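Long-range contacts in uncharacterized protein lp_2219 (Lactobacillus plantarum, PDB 3HFQ), which is of unknown function but folds as a seven-bladed beta-propeller of the lactonase family, and so may act on a lactone or a related sugar derivative: residues 142-147 / 157-162; 163-168 / 178-183. The protein carries 1 engineered substitution. One frame throughout, in Å; residues are numbered along the deposited sequence.

Interaction 1: residues 142-147 / 157-162. With PO4 (phosphate ion), chain C.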
ATOM      1  N   HIS A 142     -12.700   4.075  -8.891  1.00 10.88           N
ATOM      2  CA  HIS A 142     -11.808   4.455  -7.802  1.00  8.98           C
ATOM      3  C   HIS A 142     -10.545   3.589  -7.853  1.00 11.27           C
ATOM      4  O   HIS A 142     -10.526   2.483  -7.324  1.00 12.50           O
ATOM      5  CB  HIS A 142     -12.526   4.264  -6.460  1.00 14.19           C
ATOM      6  CG  HIS A 142     -13.717   5.159  -6.277  1.00 14.43           C
ATOM      7  ND1 HIS A 142     -14.867   4.746  -5.632  1.00 18.79           N
ATOM      8  CD2 HIS A 142     -13.928   6.449  -6.625  1.00  8.87           C
ATOM      9  CE1 HIS A 142     -15.731   5.747  -5.594  1.00 15.15           C
ATOM     10  NE2 HIS A 142     -15.187   6.791  -6.189  1.00 19.50           N
ATOM     11  N   ILE A 143      -9.497   4.094  -8.498  1.00 10.61           N
ATOM     12  CA  ILE A 143      -8.243   3.350  -8.610  1.00 12.95           C
ATOM     13  C   ILE A 143      -7.487   3.474  -7.291  1.00 13.91           C
ATOM     14  O   ILE A 143      -7.316   4.575  -6.772  1.00 12.27           O
ATOM     15  CB  ILE A 143      -7.375   3.894  -9.774  1.00 10.74           C
ATOM     16  CG1 ILE A 143      -8.191   3.905 -11.070  1.00 12.10           C
ATOM     17  CG2 ILE A 143      -6.150   3.015  -9.964  1.00 10.98           C
ATOM     18  CD1 ILE A 143      -8.742   2.535 -11.472  1.00 15.59           C
ATOM     19  N   HIS A 144      -7.016   2.352  -6.754  1.00  9.20           N
ATOM     20  CA  HIS A 144      -6.336   2.381  -5.462  1.00  8.96           C
ATOM     21  C   HIS A 144      -4.970   1.702  -5.428  1.00 11.39           C
ATOM     22  O   HIS A 144      -4.311   1.675  -4.383  1.00 10.32           O
ATOM     23  CB  HIS A 144      -7.232   1.720  -4.413  1.00 12.37           C
ATOM     24  CG  HIS A 144      -7.229   2.415  -3.088  1.00 15.16           C
ATOM     25  ND1 HIS A 144      -6.071   2.822  -2.464  1.00 14.72           N
ATOM     26  CD2 HIS A 144      -8.247   2.789  -2.279  1.00 15.42           C
ATOM     27  CE1 HIS A 144      -6.375   3.422  -1.328  1.00 17.88           C
ATOM     28  NE2 HIS A 144      -7.690   3.417  -1.190  1.00 14.25           N
ATOM     29  N   TYR A 145      -4.541   1.159  -6.560  1.00  8.62           N
ATOM     30  CA  TYR A 145      -3.269   0.453  -6.600  1.00 11.91           C
ATOM     31  C   TYR A 145      -2.737   0.396  -8.022  1.00 15.75           C
ATOM     32  O   TYR A 145      -3.482   0.107  -8.962  1.00 10.29           O
ATOM     33  CB  TYR A 145      -3.478  -0.962  -6.033  1.00  8.35           C
ATOM     34  CG  TYR A 145      -2.267  -1.878  -6.022  1.00  9.17           C
ATOM     35  CD1 TYR A 145      -1.906  -2.611  -7.153  1.00  9.35           C
ATOM     36  CD2 TYR A 145      -1.509  -2.043  -4.863  1.00 10.20           C
ATOM     37  CE1 TYR A 145      -0.818  -3.491  -7.127  1.00 11.03           C
ATOM     38  CE2 TYR A 145      -0.416  -2.917  -4.829  1.00  7.96           C
ATOM     39  CZ  TYR A 145      -0.081  -3.638  -5.963  1.00 11.42           C
ATOM     40  OH  TYR A 145       0.995  -4.499  -5.939  1.00 12.04           O
ATOM     41  N   THR A 146      -1.451   0.701  -8.167  1.00 10.76           N
ATOM     42  CA  THR A 146      -0.771   0.674  -9.457  1.00 12.77           C
ATOM     43  C   THR A 146       0.653   0.196  -9.197  1.00 12.49           C
ATOM     44  O   THR A 146       1.524   0.990  -8.842  1.00 11.09           O
ATOM     45  CB  THR A 146      -0.696   2.076 -10.109  1.00  7.66           C
ATOM     46  OG1 THR A 146      -0.117   3.002  -9.181  1.00  7.43           O
ATOM     47  CG2 THR A 146      -2.088   2.561 -10.512  1.00  6.38           C
ATOM     48  N   ASP A 147       0.891  -1.100  -9.357  1.00 12.17           N
ATOM     49  CA  ASP A 147       2.228  -1.627  -9.127  1.00  8.74           C
ATOM     50  C   ASP A 147       2.559  -2.776 -10.077  1.00  9.38           C
ATOM     51  O   ASP A 147       1.671  -3.358 -10.697  1.00 11.47           O
ATOM     52  CB  ASP A 147       2.384  -2.069  -7.667  1.00  8.93           C
ATOM     53  CG  ASP A 147       3.730  -1.664  -7.082  1.00 13.77           C
ATOM     54  OD1 ASP A 147       4.735  -1.704  -7.824  1.00 11.41           O
ATOM     55  OD2 ASP A 147       3.787  -1.311  -5.884  1.00 11.63           O
ATOM     56  N   ILE A 157      -5.811  -1.685  -9.762  1.00  9.06           N
ATOM     57  CA  ILE A 157      -7.044  -2.093  -9.092  1.00  9.79           C
ATOM     58  C   ILE A 157      -8.102  -1.001  -8.974  1.00 10.30           C
ATOM     59  O   ILE A 157      -7.827   0.084  -8.475  1.00 10.54           O
ATOM     60  CB  ILE A 157      -6.725  -2.619  -7.677  1.00 10.34           C
ATOM     61  CG1 ILE A 157      -5.678  -3.734  -7.770  1.00  6.91           C
ATOM     62  CG2 ILE A 157      -7.994  -3.122  -7.001  1.00 13.73           C
ATOM     63  CD1 ILE A 157      -5.153  -4.195  -6.422  1.00  7.04           C
ATOM     64  N   ASP A 158      -9.320  -1.308  -9.417  1.00 11.19           N
ATOM     65  CA  ASP A 158     -10.428  -0.362  -9.358  1.00 11.15           C
ATOM     66  C   ASP A 158     -11.422  -0.825  -8.291  1.00 12.54           C
ATOM     67  O   ASP A 158     -12.197  -1.758  -8.507  1.00 10.87           O
ATOM     68  CB  ASP A 158     -11.132  -0.286 -10.717  1.00 15.30           C
ATOM     69  CG  ASP A 158     -12.084   0.894 -10.822  1.00 13.40           C
ATOM     70  OD1 ASP A 158     -12.703   1.261  -9.804  1.00 12.48           O
ATOM     71  OD2 ASP A 158     -12.227   1.448 -11.932  1.00 15.54           O
ATOM     72  N   LEU A 159     -11.386  -0.172  -7.137  1.00  9.92           N
ATOM     73  CA  LEU A 159     -12.278  -0.514  -6.040  1.00 12.61           C
ATOM     74  C   LEU A 159     -13.727  -0.195  -6.395  1.00 10.05           C
ATOM     75  O   LEU A 159     -14.648  -0.912  -5.999  1.00 10.86           O
ATOM     76  CB  LEU A 159     -11.855   0.256  -4.780  1.00 15.60           C
ATOM     77  CG  LEU A 159     -12.724   0.143  -3.523  1.00 15.65           C
ATOM     78  CD1 LEU A 159     -11.846   0.253  -2.283  1.00 15.56           C
ATOM     79  CD2 LEU A 159     -13.796   1.226  -3.534  1.00 15.41           C
ATOM     80  N   GLY A 160     -13.915   0.876  -7.158  1.00  6.95           N
ATOM     81  CA  GLY A 160     -15.249   1.298  -7.541  1.00 12.01           C
ATOM     82  C   GLY A 160     -16.005   0.389  -8.496  1.00 17.71           C
ATOM     83  O   GLY A 160     -17.228   0.270  -8.398  1.00 15.75           O
ATOM     84  N   SER A 161     -15.292  -0.260  -9.411  1.00 13.92           N
ATOM     85  CA  SER A 161     -15.936  -1.134 -10.388  1.00 15.89           C
ATOM     86  C   SER A 161     -15.675  -2.627 -10.187  1.00 16.53           C
ATOM     87  O   SER A 161     -16.074  -3.441 -11.018  1.00 18.76           O
ATOM     88  CB  SER A 161     -15.499  -0.737 -11.797  1.00 20.59           C
ATOM     89  OG  SER A 161     -14.108  -0.940 -11.954  1.00 27.90           O
ATOM     90  N   ASP A 162     -15.007  -2.984  -9.094  1.00 14.76           N
ATOM     91  CA  ASP A 162     -14.697  -4.384  -8.796  1.00 12.32           C
ATOM     92  C   ASP A 162     -13.856  -5.048  -9.880  1.00 13.72           C
ATOM     93  O   ASP A 162     -14.128  -6.182 -10.278  1.00 14.45           O
ATOM     94  CB  ASP A 162     -15.986  -5.192  -8.598  1.00 15.83           C
ATOM     95  CG  ASP A 162     -16.690  -4.860  -7.301  1.00 20.44           C
ATOM     96  OD1 ASP A 162     -16.024  -4.881  -6.245  1.00 18.24           O
ATOM     97  OD2 ASP A 162     -17.910  -4.584  -7.334  1.00 19.57           O
TER
HETATM   98  P   PO4 C 402      -9.830   3.907   1.216  1.00 18.55           P
HETATM   99  O1  PO4 C 402     -10.796   4.564   2.272  1.00 21.26           O
HETATM  100  O2  PO4 C 402      -8.865   2.895   1.939  1.00 16.27           O
HETATM  101  O3  PO4 C 402     -10.675   3.146   0.123  1.00 26.00           O
HETATM  102  O4  PO4 C 402      -8.968   5.031   0.520  1.00 24.62           O
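D158 OD1 is gripped by two backbone N-H groups that reach it from opposite faces of its carboxylate. Across the contact, H142 N donates a nearly straight bond (3.0 Å to D158 OD1, 166° at the hydrogen) from above the plane. S161 N comes from the other face, 3.0 Å from D158 OD1, forming an Asx motif in the turn that leaves the strand. D158 CG stands anti to its backbone N (chi1 -167°), and from there the carboxylate reaches H142 N; S141 takes up OD2 with its hydroxyl, so the carboxylate is held at both oxygens. I143 crosses this side chain at about a right angle, its CD1 3.7 Å from D158 OD2.

The backbones run antiparallel as a hairpin, the two inner strands of one propeller blade. H142 O accepts from L159 N at 2.8 Å, a bond made where L159 has already entered the turn; H144 N to I157 O and I157 N to Y145 O continue the pairing along the strands. Y145 N is buried and has no partner in the model.

On the face opposite I143 and D158, I157 CD1 packs 3.7 Å from Y145 CB and also touches CG and CD1 of the ring, which meets the rings of Y90 and H191 beyond the hairpin. H144 turns its imidazole to a phosphate ion, probably from the crystallisation liquor: H144 NE2 donates to phosphate O4 over 2.7 Å, with the phosphorus in the ring plane at its edge. R190 and R259 bind the same ion, and L159 CD1 lies farther off, near O3. The H142 ring stacks on Y105.

Interaction 2: residues 163-168 / 178-183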
ATOM      1  N   LYS A 163     -12.827  -4.352 -10.352  1.00 13.21           N
ATOM      2  CA  LYS A 163     -11.977  -4.910 -11.397  1.00 10.54           C
ATOM      3  C   LYS A 163     -10.489  -4.762 -11.131  1.00 15.67           C
ATOM      4  O   LYS A 163     -10.044  -3.806 -10.489  1.00 15.52           O
ATOM      5  CB  LYS A 163     -12.301  -4.259 -12.745  1.00 11.01           C
ATOM      6  CG  LYS A 163     -13.685  -4.583 -13.286  1.00 16.97           C
ATOM      7  CD  LYS A 163     -13.998  -3.746 -14.517  1.00 26.53           C
ATOM      8  CE  LYS A 163     -15.402  -4.021 -15.040  1.00 35.72           C
ATOM      9  NZ  LYS A 163     -15.570  -5.425 -15.515  1.00 35.53           N
ATOM     10  N   VAL A 164      -9.727  -5.732 -11.624  1.00 11.51           N
ATOM     11  CA  VAL A 164      -8.279  -5.699 -11.504  1.00 13.92           C
ATOM     12  C   VAL A 164      -7.750  -5.741 -12.929  1.00 15.55           C
ATOM     13  O   VAL A 164      -7.884  -6.748 -13.629  1.00 11.99           O
ATOM     14  CB  VAL A 164      -7.713  -6.907 -10.720  1.00 14.59           C
ATOM     15  CG1 VAL A 164      -6.194  -6.802 -10.655  1.00 11.71           C
ATOM     16  CG2 VAL A 164      -8.287  -6.938  -9.306  1.00 12.48           C
ATOM     17  N   TYR A 165      -7.174  -4.628 -13.361  1.00  9.97           N
ATOM     18  CA  TYR A 165      -6.623  -4.527 -14.700  1.00 10.20           C
ATOM     19  C   TYR A 165      -5.139  -4.864 -14.707  1.00 15.65           C
ATOM     20  O   TYR A 165      -4.440  -4.692 -13.707  1.00 13.99           O
ATOM     21  CB  TYR A 165      -6.744  -3.099 -15.241  1.00 12.92           C
ATOM     22  CG  TYR A 165      -8.143  -2.567 -15.434  1.00 13.88           C
ATOM     23  CD1 TYR A 165      -8.860  -2.018 -14.371  1.00 15.54           C
ATOM     24  CD2 TYR A 165      -8.732  -2.569 -16.695  1.00 16.89           C
ATOM     25  CE1 TYR A 165     -10.136  -1.488 -14.561  1.00 14.18           C
ATOM     26  CE2 TYR A 165     -10.002  -2.046 -16.898  1.00 18.37           C
ATOM     27  CZ  TYR A 165     -10.697  -1.499 -15.831  1.00 19.54           C
ATOM     28  OH  TYR A 165     -11.949  -0.965 -16.042  1.00 19.05           O
ATOM     29  N   VAL A 166      -4.670  -5.356 -15.845  1.00  9.89           N
ATOM     30  CA  VAL A 166      -3.256  -5.618 -16.031  1.00  8.82           C
ATOM     31  C   VAL A 166      -2.927  -4.866 -17.314  1.00 11.20           C
ATOM     32  O   VAL A 166      -3.580  -5.070 -18.339  1.00  7.64           O
ATOM     33  CB  VAL A 166      -2.934  -7.107 -16.212  1.00 10.47           C
ATOM     34  CG1 VAL A 166      -1.458  -7.266 -16.574  1.00 11.67           C
ATOM     35  CG2 VAL A 166      -3.224  -7.860 -14.917  1.00 13.71           C
ATOM     36  N   TYR A 167      -1.937  -3.980 -17.239  1.00  9.73           N
ATOM     37  CA  TYR A 167      -1.512  -3.167 -18.378  1.00 10.58           C
ATOM     38  C   TYR A 167      -0.060  -3.415 -18.754  1.00 10.48           C
ATOM     39  O   TYR A 167       0.780  -3.654 -17.891  1.00  8.79           O
ATOM     40  CB  TYR A 167      -1.611  -1.677 -18.045  1.00  6.54           C
ATOM     41  CG  TYR A 167      -2.996  -1.094 -17.963  1.00 10.48           C
ATOM     42  CD1 TYR A 167      -3.637  -0.614 -19.105  1.00 13.48           C
ATOM     43  CD2 TYR A 167      -3.648  -0.976 -16.738  1.00 13.39           C
ATOM     44  CE1 TYR A 167      -4.905  -0.034 -19.029  1.00 12.94           C
ATOM     45  CE2 TYR A 167      -4.911  -0.402 -16.651  1.00 12.17           C
ATOM     46  CZ  TYR A 167      -5.530   0.072 -17.797  1.00 13.42           C
ATOM     47  OH  TYR A 167      -6.776   0.646 -17.707  1.00 13.25           O
ATOM     48  N   ASN A 168       0.232  -3.331 -20.048  1.00 13.39           N
ATOM     49  CA  ASN A 168       1.602  -3.461 -20.512  1.00 13.79           C
ATOM     50  C   ASN A 168       2.123  -2.032 -20.460  1.00 14.14           C
ATOM     51  O   ASN A 168       1.357  -1.089 -20.669  1.00 13.41           O
ATOM     52  CB  ASN A 168       1.647  -4.000 -21.938  1.00 13.10           C
ATOM     53  CG  ASN A 168       1.215  -5.448 -22.011  1.00 12.47           C
ATOM     54  OD1 ASN A 168       1.663  -6.274 -21.216  1.00 12.24           O
ATOM     55  ND2 ASN A 168       0.345  -5.767 -22.961  1.00 12.15           N
ATOM     56  N   GLN A 178      -4.053  -5.331 -21.116  1.00 12.08           N
ATOM     57  CA  GLN A 178      -3.699  -6.719 -21.408  1.00  9.31           C
ATOM     58  C   GLN A 178      -4.834  -7.639 -20.957  1.00 12.28           C
ATOM     59  O   GLN A 178      -5.206  -8.579 -21.661  1.00 14.74           O
ATOM     60  CB  GLN A 178      -2.409  -7.089 -20.670  1.00 10.28           C
ATOM     61  CG  GLN A 178      -1.959  -8.545 -20.809  1.00 11.94           C
ATOM     62  CD  GLN A 178      -1.630  -8.937 -22.237  1.00 14.61           C
ATOM     63  OE1 GLN A 178      -1.214  -8.102 -23.040  1.00 13.55           O
ATOM     64  NE2 GLN A 178      -1.800 -10.219 -22.556  1.00 17.74           N
ATOM     65  N   SER A 179      -5.382  -7.366 -19.777  1.00  9.40           N
ATOM     66  CA  SER A 179      -6.468  -8.183 -19.246  1.00 10.18           C
ATOM     67  C   SER A 179      -7.225  -7.455 -18.150  1.00 14.34           C
ATOM     68  O   SER A 179      -6.759  -6.446 -17.615  1.00 14.59           O
ATOM     69  CB  SER A 179      -5.914  -9.488 -18.670  1.00 15.34           C
ATOM     70  OG  SER A 179      -5.108  -9.227 -17.525  1.00 16.02           O
ATOM     71  N   VAL A 180      -8.398  -7.977 -17.815  1.00 11.15           N
ATOM     72  CA  VAL A 180      -9.209  -7.392 -16.759  1.00 10.96           C
ATOM     73  C   VAL A 180      -9.972  -8.487 -16.033  1.00 13.08           C
ATOM     74  O   VAL A 180     -10.727  -9.243 -16.639  1.00 15.27           O
ATOM     75  CB  VAL A 180     -10.212  -6.347 -17.315  1.00 17.75           C
ATOM     76  CG1 VAL A 180     -11.097  -6.975 -18.372  1.00 23.54           C
ATOM     77  CG2 VAL A 180     -11.056  -5.782 -16.175  1.00 18.11           C
ATOM     78  N   LEU A 181      -9.739  -8.580 -14.729  1.00 10.67           N
ATOM     79  CA  LEU A 181     -10.408  -9.564 -13.892  1.00 11.12           C
ATOM     80  C   LEU A 181     -11.566  -8.868 -13.194  1.00 10.31           C
ATOM     81  O   LEU A 181     -11.383  -7.826 -12.565  1.00 12.78           O
ATOM     82  CB  LEU A 181      -9.438 -10.115 -12.841  1.00 14.57           C
ATOM     83  CG  LEU A 181     -10.044 -11.034 -11.778  1.00 17.70           C
ATOM     84  CD1 LEU A 181     -10.446 -12.372 -12.401  1.00 16.16           C
ATOM     85  CD2 LEU A 181      -9.032 -11.239 -10.665  1.00 20.20           C
ATOM     86  N   THR A 182     -12.759  -9.435 -13.309  1.00 10.98           N
ATOM     87  CA  THR A 182     -13.924  -8.848 -12.673  1.00 14.09           C
ATOM     88  C   THR A 182     -14.280  -9.653 -11.436  1.00 16.87           C
ATOM     89  O   THR A 182     -14.465 -10.867 -11.505  1.00 15.87           O
ATOM     90  CB  THR A 182     -15.136  -8.827 -13.628  1.00 16.96           C
ATOM     91  OG1 THR A 182     -14.839  -8.001 -14.759  1.00 20.33           O
ATOM     92  CG2 THR A 182     -16.366  -8.281 -12.915  1.00 18.22           C
HETATM   93  N   MSE A 183     -14.376  -8.968 -10.302  1.00 15.61           N
HETATM   94  CA  MSE A 183     -14.710  -9.624  -9.047  1.00 17.01           C
HETATM   95  C   MSE A 183     -16.206  -9.568  -8.775  1.00 17.23           C
HETATM   96  O   MSE A 183     -16.922  -8.770  -9.379  1.00 14.37           O
HETATM   97  CB  MSE A 183     -13.943  -8.957  -7.905  1.00 13.85           C
HETATM   98  CG  MSE A 183     -12.447  -8.867  -8.176  1.00 15.58           C
HETATM   99 SE   MSE A 183     -11.563 -10.575  -8.010  1.00 32.52          SE
HETATM  100  CE  MSE A 183     -12.412 -11.587  -9.418  1.00 83.66           C
TER
HETATM  101  O   HOH W   1      -6.481  -8.861 -14.970  1.00 17.55           O
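K163 and T182 run alongside each other from adjacent strands, and K163 NZ bonds T182 OG1 at 2.8 Å. The lysine runs extended until chi4 (-64°) bends NZ over to the threonine. At the far end of the ladder N168 ND2 donates to Q178 OE1 at 2.8 Å, in the plane of its own amide, although the two amide planes stand 55° apart. N168 OD1 is taken by R153, so both ends of that amide are engaged.

The backbone bonds are those of a regular antiparallel hairpin with one irregularity. V164 and L181 exchange a reciprocal pair, L181 N lying 2.8 Å from V164 O, and V166 N donates to S179 O. Then Q178 and S179 both face V166, a classic beta bulge, in which V166 O accepts from Q178 N at 2.8 Å and from S179 N at a longer 3.3 Å. A water donates to V164 O and to S179 OG, joining the two strands on the face that carries V164 and V166.

Packing contacts fall on both faces. V180 CG2 sits over one face of the Y165 ring, 4.1 Å from its centroid, in a CH-pi contact displaced toward the rim, and also touches K163 CD. On the other face V164 CB meets L181 CB, an apolar contact. Beside it, V166 CB and S179 OG make a close carbon-to-oxygen approach of 3.3 Å; the hydroxyl is also bonded to G221 O.

These are the two outer strands of the blade. Strand 154-158 hydrogen-bonds to the other edge of strand 163-169, while V166, S179 and L181 pack on strand 222-230 and V164 on L203 of strand 200-205, both in the next blade.

In the fold
Interactions 1 and 2 are successive hairpins of a single four-stranded blade, their centres about 10 Å apart. Strands 154-158 and 163-169 join them side by side: D158 N and K163 O lie 2.8 Å apart, a probable hydrogen bond, and D162 O and M183 N make another at 2.8 Å where the connecting turn meets the end of the outermost strand. Interaction 1 is the inner and fully buried one, its centre about 12 Å from the centre of the chain against about 18 Å for interaction 2. The phosphate lies at this inner hairpin, bonded by H144, R190 and R259, and may mark a binding site near the propeller's centre.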